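Long-range contacts in putative lipoprotein (Bacteroides thetaiotaomicron, PDB 4Q1Z), which is of unknown function, belongs to the DUF4876 family, and is probably a membrane-attached lipoprotein built of two domains: residues G218-F223 and A391-W396; H242-G247 and W277-D282; V328-I333 and N372-D377. One frame throughout, in Å; residues are numbered along the deposited sequence.

Contact 1: G218-F223 and A391-W396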
loop_
_atom_site.group_PDB
_atom_site.type_symbol
_atom_site.label_atom_id
_atom_site.label_comp_id
_atom_site.label_asym_id
_atom_site.label_seq_id
_atom_site.Cartn_x
_atom_site.Cartn_y
_atom_site.Cartn_z
ATOM N N GLY A 218 10.918 6.031 -15.919
ATOM C CA GLY A 218 11.136 5.678 -14.517
ATOM C C GLY A 218 12.221 6.455 -13.796
ATOM O O GLY A 218 12.568 6.107 -12.664
ATOM N N SER A 219 12.743 7.533 -14.419
ATOM C CA SER A 219 13.860 8.309 -13.861
ATOM C C SER A 219 13.529 9.018 -12.547
ATOM O O SER A 219 14.429 9.121 -11.712
ATOM C CB SER A 219 14.434 9.304 -14.876
ATOM O OG SER A 219 13.489 10.273 -15.304
ATOM N N SER A 220 12.264 9.476 -12.345
ATOM C CA SER A 220 11.869 10.215 -11.128
ATOM C C SER A 220 11.438 9.301 -9.972
ATOM O O SER A 220 10.979 9.808 -8.942
ATOM C CB SER A 220 10.775 11.235 -11.424
ATOM O OG SER A 220 9.584 10.580 -11.827
ATOM N N SER A 221 11.623 7.975 -10.111
ATOM C CA SER A 221 11.342 7.002 -9.040
ATOM C C SER A 221 12.173 7.369 -7.828
ATOM O O SER A 221 13.331 7.741 -7.990
ATOM C CB SER A 221 11.688 5.580 -9.491
ATOM O OG SER A 221 10.894 5.114 -10.569
ATOM N N GLU A 222 11.589 7.299 -6.628
ATOM C CA GLU A 222 12.281 7.601 -5.368
ATOM C C GLU A 222 13.380 6.578 -5.122
ATOM O O GLU A 222 14.511 6.938 -4.789
ATOM C CB GLU A 222 11.275 7.596 -4.196
ATOM C CG GLU A 222 10.345 8.802 -4.144
ATOM C CD GLU A 222 9.251 8.855 -5.190
ATOM O OE1 GLU A 222 8.680 7.794 -5.527
ATOM O OE2 GLU A 222 8.939 9.975 -5.645
ATOM N N PHE A 223 13.045 5.298 -5.327
ATOM C CA PHE A 223 13.938 4.164 -5.112
ATOM C C PHE A 223 14.074 3.278 -6.345
ATOM O O PHE A 223 13.287 3.374 -7.288
ATOM C CB PHE A 223 13.467 3.315 -3.909
ATOM C CG PHE A 223 13.869 3.916 -2.588
ATOM C CD1 PHE A 223 13.111 4.922 -2.005
ATOM C CD2 PHE A 223 15.059 3.548 -1.976
ATOM C CE1 PHE A 223 13.522 5.528 -0.816
ATOM C CE2 PHE A 223 15.480 4.168 -0.806
ATOM C CZ PHE A 223 14.701 5.140 -0.220
ATOM N N ALA A 391 -1.061 11.626 -6.903
ATOM C CA ALA A 391 -0.256 11.183 -5.764
ATOM C C ALA A 391 0.987 12.101 -5.695
ATOM O O ALA A 391 1.535 12.474 -6.740
ATOM C CB ALA A 391 0.128 9.727 -5.934
ATOM N N LYS A 392 1.353 12.575 -4.499
ATOM C CA LYS A 392 2.444 13.542 -4.371
ATOM C C LYS A 392 3.818 12.890 -4.159
ATOM O O LYS A 392 3.960 11.877 -3.474
ATOM C CB LYS A 392 2.145 14.551 -3.241
HETATM N N MSE A 393 4.837 13.505 -4.753
HETATM C CA MSE A 393 6.231 13.077 -4.648
HETATM C C MSE A 393 6.796 13.581 -3.299
HETATM O O MSE A 393 6.616 14.766 -3.004
HETATM C CB MSE A 393 7.014 13.644 -5.842
HETATM C CG MSE A 393 8.509 13.441 -5.767
HETATM SE SE MSE A 393 9.415 14.607 -7.021
HETATM C CE MSE A 393 9.167 13.631 -8.605
ATOM N N PRO A 394 7.464 12.726 -2.468
ATOM C CA PRO A 394 7.989 13.217 -1.178
ATOM C C PRO A 394 9.098 14.231 -1.370
ATOM O O PRO A 394 9.849 14.136 -2.339
ATOM C CB PRO A 394 8.504 11.952 -0.491
ATOM C CG PRO A 394 8.769 11.008 -1.586
ATOM C CD PRO A 394 7.780 11.293 -2.662
ATOM N N SER A 395 9.206 15.186 -0.446
ATOM C CA SER A 395 10.198 16.272 -0.491
ATOM C C SER A 395 11.665 15.795 -0.642
ATOM O O SER A 395 12.479 16.548 -1.173
ATOM C CB SER A 395 10.084 17.143 0.759
ATOM O OG SER A 395 10.159 16.348 1.930
ATOM N N TRP A 396 11.991 14.564 -0.179
ATOM C CA TRP A 396 13.347 13.983 -0.206
ATOM C C TRP A 396 13.711 13.253 -1.544
ATOM O O TRP A 396 14.767 12.608 -1.620
ATOM C CB TRP A 396 13.554 13.027 0.992
ATOM C CG TRP A 396 12.459 12.009 1.215
ATOM C CD1 TRP A 396 11.479 12.060 2.160
ATOM C CD2 TRP A 396 12.289 10.761 0.524
ATOM N NE1 TRP A 396 10.692 10.938 2.086
ATOM C CE2 TRP A 396 11.165 10.121 1.091
ATOM C CE3 TRP A 396 12.954 10.135 -0.549
ATOM C CZ2 TRP A 396 10.685 8.886 0.619
ATOM C CZ3 TRP A 396 12.484 8.910 -1.011
ATOM C CH2 TRP A 396 11.367 8.297 -0.429
#

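Contact 2: H242-G247 and W277-D282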
loop_
_atom_site.group_PDB
_atom_site.type_symbol
_atom_site.label_atom_id
_atom_site.label_comp_id
_atom_site.label_asym_id
_atom_site.label_seq_id
_atom_site.Cartn_x
_atom_site.Cartn_y
_atom_site.Cartn_z
ATOM N N HIS A 242 19.709 -4.859 -0.144
ATOM C CA HIS A 242 19.469 -6.285 -0.369
ATOM C C HIS A 242 19.535 -7.018 0.968
ATOM O O HIS A 242 20.444 -6.748 1.775
ATOM C CB HIS A 242 20.464 -6.877 -1.371
ATOM C CG HIS A 242 20.100 -8.265 -1.809
ATOM N ND1 HIS A 242 20.716 -9.380 -1.260
ATOM C CD2 HIS A 242 19.148 -8.674 -2.675
ATOM C CE1 HIS A 242 20.151 -10.420 -1.848
ATOM N NE2 HIS A 242 19.219 -10.043 -2.717
ATOM N N VAL A 243 18.545 -7.907 1.221
ATOM C CA VAL A 243 18.423 -8.631 2.479
ATOM C C VAL A 243 18.665 -10.133 2.311
ATOM O O VAL A 243 19.469 -10.685 3.062
ATOM C CB VAL A 243 17.065 -8.357 3.192
ATOM C CG1 VAL A 243 16.897 -9.232 4.430
ATOM C CG2 VAL A 243 16.932 -6.884 3.568
ATOM N N PHE A 244 17.932 -10.802 1.412
ATOM C CA PHE A 244 18.008 -12.247 1.299
ATOM C C PHE A 244 17.744 -12.742 -0.095
ATOM O O PHE A 244 16.832 -12.279 -0.760
ATOM C CB PHE A 244 16.967 -12.890 2.259
ATOM C CG PHE A 244 16.751 -14.392 2.151
ATOM C CD1 PHE A 244 15.961 -14.931 1.134
ATOM C CD2 PHE A 244 17.261 -15.256 3.112
ATOM C CE1 PHE A 244 15.753 -16.308 1.051
ATOM C CE2 PHE A 244 17.003 -16.626 3.056
ATOM C CZ PHE A 244 16.283 -17.145 2.013
ATOM N N TYR A 245 18.520 -13.740 -0.499
ATOM C CA TYR A 245 18.398 -14.485 -1.744
ATOM C C TYR A 245 19.119 -15.773 -1.531
ATOM O O TYR A 245 20.267 -15.748 -1.103
ATOM C CB TYR A 245 18.908 -13.725 -2.980
ATOM C CG TYR A 245 18.626 -14.454 -4.275
ATOM C CD1 TYR A 245 17.319 -14.675 -4.704
ATOM C CD2 TYR A 245 19.667 -14.946 -5.065
ATOM C CE1 TYR A 245 17.048 -15.369 -5.886
ATOM C CE2 TYR A 245 19.407 -15.646 -6.250
ATOM C CZ TYR A 245 18.093 -15.839 -6.664
ATOM O OH TYR A 245 17.809 -16.500 -7.842
ATOM N N GLN A 246 18.393 -16.889 -1.700
ATOM C CA GLN A 246 18.843 -18.273 -1.595
ATOM C C GLN A 246 19.686 -18.563 -0.317
ATOM O O GLN A 246 20.752 -19.190 -0.378
ATOM C CB GLN A 246 19.586 -18.675 -2.885
ATOM C CG GLN A 246 18.605 -18.800 -4.045
ATOM C CD GLN A 246 19.210 -19.207 -5.356
ATOM O OE1 GLN A 246 20.432 -19.297 -5.521
ATOM N NE2 GLN A 246 18.338 -19.491 -6.316
ATOM N N GLY A 247 19.166 -18.126 0.823
ATOM C CA GLY A 247 19.788 -18.307 2.133
ATOM C C GLY A 247 20.901 -17.336 2.490
ATOM O O GLY A 247 21.447 -17.420 3.587
ATOM N N TRP A 277 14.223 -10.570 13.362
ATOM C CA TRP A 277 13.913 -11.363 12.177
ATOM C C TRP A 277 15.129 -11.390 11.233
ATOM O O TRP A 277 15.427 -10.392 10.549
ATOM C CB TRP A 277 12.655 -10.838 11.456
ATOM C CG TRP A 277 12.248 -11.682 10.279
ATOM C CD1 TRP A 277 11.625 -12.893 10.317
ATOM C CD2 TRP A 277 12.469 -11.387 8.885
ATOM N NE1 TRP A 277 11.450 -13.380 9.035
ATOM C CE2 TRP A 277 11.939 -12.467 8.138
ATOM C CE3 TRP A 277 13.050 -10.302 8.191
ATOM C CZ2 TRP A 277 11.962 -12.492 6.740
ATOM C CZ3 TRP A 277 13.073 -10.330 6.805
ATOM C CH2 TRP A 277 12.514 -11.403 6.093
ATOM N N ASP A 278 15.808 -12.548 11.169
ATOM C CA ASP A 278 16.982 -12.701 10.308
ATOM C C ASP A 278 16.869 -13.995 9.456
ATOM O O ASP A 278 17.316 -15.062 9.891
ATOM C CB ASP A 278 18.266 -12.672 11.157
ATOM C CG ASP A 278 19.571 -12.566 10.406
ATOM O OD1 ASP A 278 19.590 -12.848 9.184
ATOM O OD2 ASP A 278 20.580 -12.258 11.041
ATOM N N PRO A 279 16.311 -13.911 8.224
ATOM C CA PRO A 279 16.188 -15.127 7.383
ATOM C C PRO A 279 17.533 -15.705 6.897
ATOM O O PRO A 279 17.589 -16.852 6.439
ATOM C CB PRO A 279 15.333 -14.648 6.202
ATOM C CG PRO A 279 15.640 -13.178 6.097
ATOM C CD PRO A 279 15.733 -12.731 7.544
ATOM N N VAL A 280 18.614 -14.924 7.019
ATOM C CA VAL A 280 19.952 -15.316 6.581
ATOM C C VAL A 280 20.657 -16.135 7.673
ATOM O O VAL A 280 21.158 -17.216 7.383
ATOM C CB VAL A 280 20.757 -14.060 6.173
ATOM C CG1 VAL A 280 22.217 -14.391 5.861
ATOM C CG2 VAL A 280 20.082 -13.356 4.988
ATOM N N ASN A 281 20.686 -15.642 8.911
ATOM C CA ASN A 281 21.409 -16.300 9.996
ATOM C C ASN A 281 20.528 -17.147 10.900
ATOM O O ASN A 281 21.050 -18.077 11.520
ATOM C CB ASN A 281 22.163 -15.273 10.833
ATOM C CG ASN A 281 23.077 -14.433 10.002
ATOM O OD1 ASN A 281 24.016 -14.938 9.382
ATOM N ND2 ASN A 281 22.715 -13.166 9.837
ATOM N N ASP A 282 19.226 -16.824 11.021
ATOM C CA ASP A 282 18.338 -17.655 11.835
ATOM C C ASP A 282 17.778 -18.768 10.926
ATOM O O ASP A 282 17.024 -18.477 9.985
ATOM C CB ASP A 282 17.222 -16.825 12.514
ATOM C CG ASP A 282 16.281 -17.625 13.400
ATOM O OD1 ASP A 282 16.612 -18.790 13.724
ATOM O OD2 ASP A 282 15.216 -17.093 13.764
#

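Contact 3: V328-I333 and N372-D377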
loop_
_atom_site.group_PDB
_atom_site.type_symbol
_atom_site.label_atom_id
_atom_site.label_comp_id
_atom_site.label_asym_id
_atom_site.label_seq_id
_atom_site.Cartn_x
_atom_site.Cartn_y
_atom_site.Cartn_z
ATOM N N VAL A 328 -5.333 -14.988 3.897
ATOM C CA VAL A 328 -5.619 -13.899 4.846
ATOM C C VAL A 328 -5.047 -12.573 4.336
ATOM O O VAL A 328 -5.607 -11.522 4.656
ATOM C CB VAL A 328 -5.151 -14.165 6.305
ATOM C CG1 VAL A 328 -5.949 -15.286 6.922
ATOM C CG2 VAL A 328 -3.653 -14.458 6.386
ATOM N N LEU A 329 -3.936 -12.626 3.554
ATOM C CA LEU A 329 -3.281 -11.429 3.008
ATOM C C LEU A 329 -3.893 -11.025 1.673
ATOM O O LEU A 329 -4.090 -9.839 1.435
ATOM C CB LEU A 329 -1.777 -11.653 2.882
ATOM C CG LEU A 329 -1.042 -11.979 4.195
ATOM C CD1 LEU A 329 0.395 -12.369 3.939
ATOM C CD2 LEU A 329 -1.156 -10.837 5.202
ATOM N N ASP A 330 -4.174 -12.006 0.809
ATOM C CA ASP A 330 -4.826 -11.809 -0.477
ATOM C C ASP A 330 -5.608 -13.079 -0.823
ATOM O O ASP A 330 -5.000 -14.099 -1.079
ATOM C CB ASP A 330 -3.830 -11.418 -1.595
ATOM C CG ASP A 330 -4.467 -10.907 -2.887
ATOM O OD1 ASP A 330 -5.722 -10.980 -3.016
ATOM O OD2 ASP A 330 -3.716 -10.464 -3.777
ATOM N N ALA A 331 -6.954 -13.015 -0.767
ATOM C CA ALA A 331 -7.877 -14.123 -1.050
ATOM C C ALA A 331 -8.070 -14.332 -2.552
ATOM O O ALA A 331 -8.630 -15.339 -2.968
ATOM C CB ALA A 331 -9.226 -13.845 -0.401
ATOM N N GLY A 332 -7.601 -13.400 -3.351
ATOM C CA GLY A 332 -7.763 -13.470 -4.787
ATOM C C GLY A 332 -6.491 -13.475 -5.603
ATOM O O GLY A 332 -5.407 -13.835 -5.118
ATOM N N ILE A 333 -6.683 -13.148 -6.902
ATOM C CA ILE A 333 -5.700 -13.078 -7.986
ATOM C C ILE A 333 -6.034 -11.909 -8.901
ATOM O O ILE A 333 -7.214 -11.665 -9.190
ATOM C CB ILE A 333 -5.654 -14.403 -8.811
ATOM C CG1 ILE A 333 -7.050 -14.836 -9.365
ATOM C CG2 ILE A 333 -4.977 -15.524 -8.050
ATOM C CD1 ILE A 333 -7.046 -15.439 -10.838
ATOM N N ASN A 372 -8.279 -7.008 0.886
ATOM C CA ASN A 372 -7.357 -8.152 0.865
ATOM C C ASN A 372 -7.817 -9.189 -0.176
ATOM O O ASN A 372 -7.809 -10.402 0.069
ATOM C CB ASN A 372 -7.171 -8.757 2.264
ATOM C CG ASN A 372 -6.388 -7.865 3.180
ATOM O OD1 ASN A 372 -5.914 -6.803 2.796
ATOM N ND2 ASN A 372 -6.198 -8.296 4.404
ATOM N N ASN A 373 -8.219 -8.673 -1.350
ATOM C CA ASN A 373 -8.676 -9.449 -2.502
ATOM C C ASN A 373 -8.329 -8.676 -3.746
ATOM O O ASN A 373 -8.961 -7.667 -4.034
ATOM C CB ASN A 373 -10.177 -9.742 -2.421
ATOM C CG ASN A 373 -10.616 -10.893 -3.283
ATOM O OD1 ASN A 373 -10.200 -11.052 -4.441
ATOM N ND2 ASN A 373 -11.483 -11.723 -2.731
ATOM N N SER A 374 -7.305 -9.126 -4.465
ATOM C CA SER A 374 -6.780 -8.450 -5.651
ATOM C C SER A 374 -7.699 -8.586 -6.848
ATOM O O SER A 374 -7.650 -7.723 -7.729
ATOM C CB SER A 374 -5.374 -8.945 -5.985
ATOM O OG SER A 374 -4.452 -8.295 -5.123
ATOM N N THR A 375 -8.567 -9.622 -6.873
ATOM C CA THR A 375 -9.565 -9.771 -7.949
ATOM C C THR A 375 -10.534 -8.568 -7.911
ATOM O O THR A 375 -10.952 -8.073 -8.958
ATOM C CB THR A 375 -10.320 -11.106 -7.838
ATOM O OG1 THR A 375 -9.408 -12.184 -7.574
ATOM C CG2 THR A 375 -11.142 -11.413 -9.081
ATOM N N ASP A 376 -10.796 -8.065 -6.699
ATOM C CA ASP A 376 -11.733 -6.998 -6.403
ATOM C C ASP A 376 -11.105 -5.607 -6.256
ATOM O O ASP A 376 -11.768 -4.613 -6.581
ATOM C CB ASP A 376 -12.490 -7.326 -5.091
ATOM C CG ASP A 376 -13.231 -8.664 -5.004
ATOM O OD1 ASP A 376 -13.445 -9.312 -6.070
ATOM O OD2 ASP A 376 -13.643 -9.045 -3.874
ATOM N N ASP A 377 -9.883 -5.517 -5.719
ATOM C CA ASP A 377 -9.254 -4.227 -5.413
ATOM C C ASP A 377 -8.494 -3.575 -6.577
ATOM O O ASP A 377 -8.206 -2.376 -6.500
ATOM C CB ASP A 377 -8.291 -4.382 -4.216
ATOM C CG ASP A 377 -8.913 -4.926 -2.938
ATOM O OD1 ASP A 377 -10.163 -4.935 -2.835
ATOM O OD2 ASP A 377 -8.155 -5.382 -2.063
#

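Contact 1: G218-F223 and A391-W396
E222 meets P394 and W396 through a side chain that leaves with CG anti to the carbonyl carbon (chi1 -74°) and then bends at chi2 (73°), which swings CD toward the proline. In W396, CG sits between the backbone N and the carbonyl carbon; CZ3 and CH2 are the ring atoms that meet E222 and F223. Carbon packs against carbon along the stem of the glutamate: E222 CB lies 3.7 Å from W396 CZ3, and E222 CG is 3.7 Å from P394 CG. Glutamate suits this place because its CB and CG pack on the indole and the proline, while its carboxylate oxygens find polar partners outside the two segments. OE1 accepts from I197 N, and OE2 forms a salt bridge with R387 and takes a further bond from N397. OE2 also rests against P394 CD and the CG of M393, a selenomethionine, each 3.5 Å away. The contact lies where the loop 218-222 runs into strand 223-224 of the large mixed sheet, and the chain beyond strand 378-382 packs over that entry. Here F223 CE1 approaches W396 CH2 to 3.5 Å, CH2 being at the edge of the phenylalanine ring and near its plane; the two rings are inclined obliquely, 68° between planes, with centroids 5.7 Å apart. P394 CG stands 3.6 Å above one face of the same indole, offset toward the rim, and W396 NE1 donates a hydrogen bond to P189 O. The long M393 side chain reaches S220 with its end, CE 4.0 Å from S220 CB.

Contact 2: H242-G247 and W277-D282
The F244 ring meets P279 and V280 with its edge: P279 O and V280 CG2 both lie near the ring plane, the carbonyl oxygen 3.4 Å from F244 CE2 and the methyl 3.9 Å from F244 CD2. P279 CB comes to 3.7 Å from F244 CD2, the two side chains slanting past each other. The proline also serves a second flat group, since P279 CD stands 3.5 Å above one face of the W277 indole, offset toward the rim; F269 and Y148 meet that indole edge-to-face. A compact, rigid proline fits between two aromatic rings without adding a polar group of its own side chain. V280, branched at CB, spreads two methyls: CG2 reaches V243 O at 3.3 Å, and CG1 lies 3.9 Å from G247 O. On the strand side, V243 and F244 both face V178 of strand 177-180, a classic beta bulge in strand 238-245. The opposing loop is shaped by D278, whose OD1 accepts from N281 N three residues on, an Asx motif, with the N-H coming from above the carboxylate plane. G247 takes a positive phi (80°), which glycine adopts readily. Its carbonyl oxygen accepts from K286 NZ, which also makes a weak bond to V280 O, so one lysine reaches both backbones.

Contact 3: V328-I333 and N372-D377
D330 and S374 form the tight half of this contact. With CG anti to the backbone N (chi1 -167°), the carboxylate of D330 turns to the start of helix 374-377, where D330 OD1 accepts from S374 N at 2.8 Å on its syn side. The same OD1 takes G332 N, 3.1 Å away, from the opposite face of the carboxylate plane, while D330 OD2 receives S374 OG at 2.7 Å and E312 N as well. An alanine here would probably leave S374 N, G332 N and E312 N without their acceptor and set the S374 hydroxyl free to turn. At the same helix start N373, the N-cap residue, makes a weak capping bond from T375 N to its OD1. Farther along, T375 OG1 donates to I333 O at 2.8 Å. Glycine suits position 332, where a CB would run into N373 OD1 and T375 OG1. On the other side of the D330-S374 pair, toward V328, A331 N gives a nearly straight bond (170°) to N372 O at 2.9 Å, although the A331 side chain is exposed.

At the V328 end the grip slackens. V328 is exposed, and the amide of N372 has just a weak bond across, its ND2 3.3 Å from V328 O. N372 itself adopts a positive phi (61°), which asparagine tolerates well, and a bound triethylene glycol, probably from the crystallisation liquor, lies beside its side chain. Two local motifs are thus joined: the capped start of a one-turn helix, and the Asx turn in which D330 OD1 binds the backbone N of G332.

The three contacts are widely separated, their centres 27 to 28 Å apart and none touching another. Contacts 1 and 2 share the large mixed sheet through adjacent, parallel strands, 223-224 and 238-245, yet their nearest atoms are about 10 Å apart. Contact 3 lies on the other side of the chain's centre from contact 1; its helix leads into strand 378-382, and its side chains touch strand 307-312, the two outermost strands of that sheet. Along the chain, contact 2 closes before contact 3 opens, and the segments of contact 1 bracket both. Segments 30 to 168 residues apart are thus brought together at well-spaced places around the same sheet.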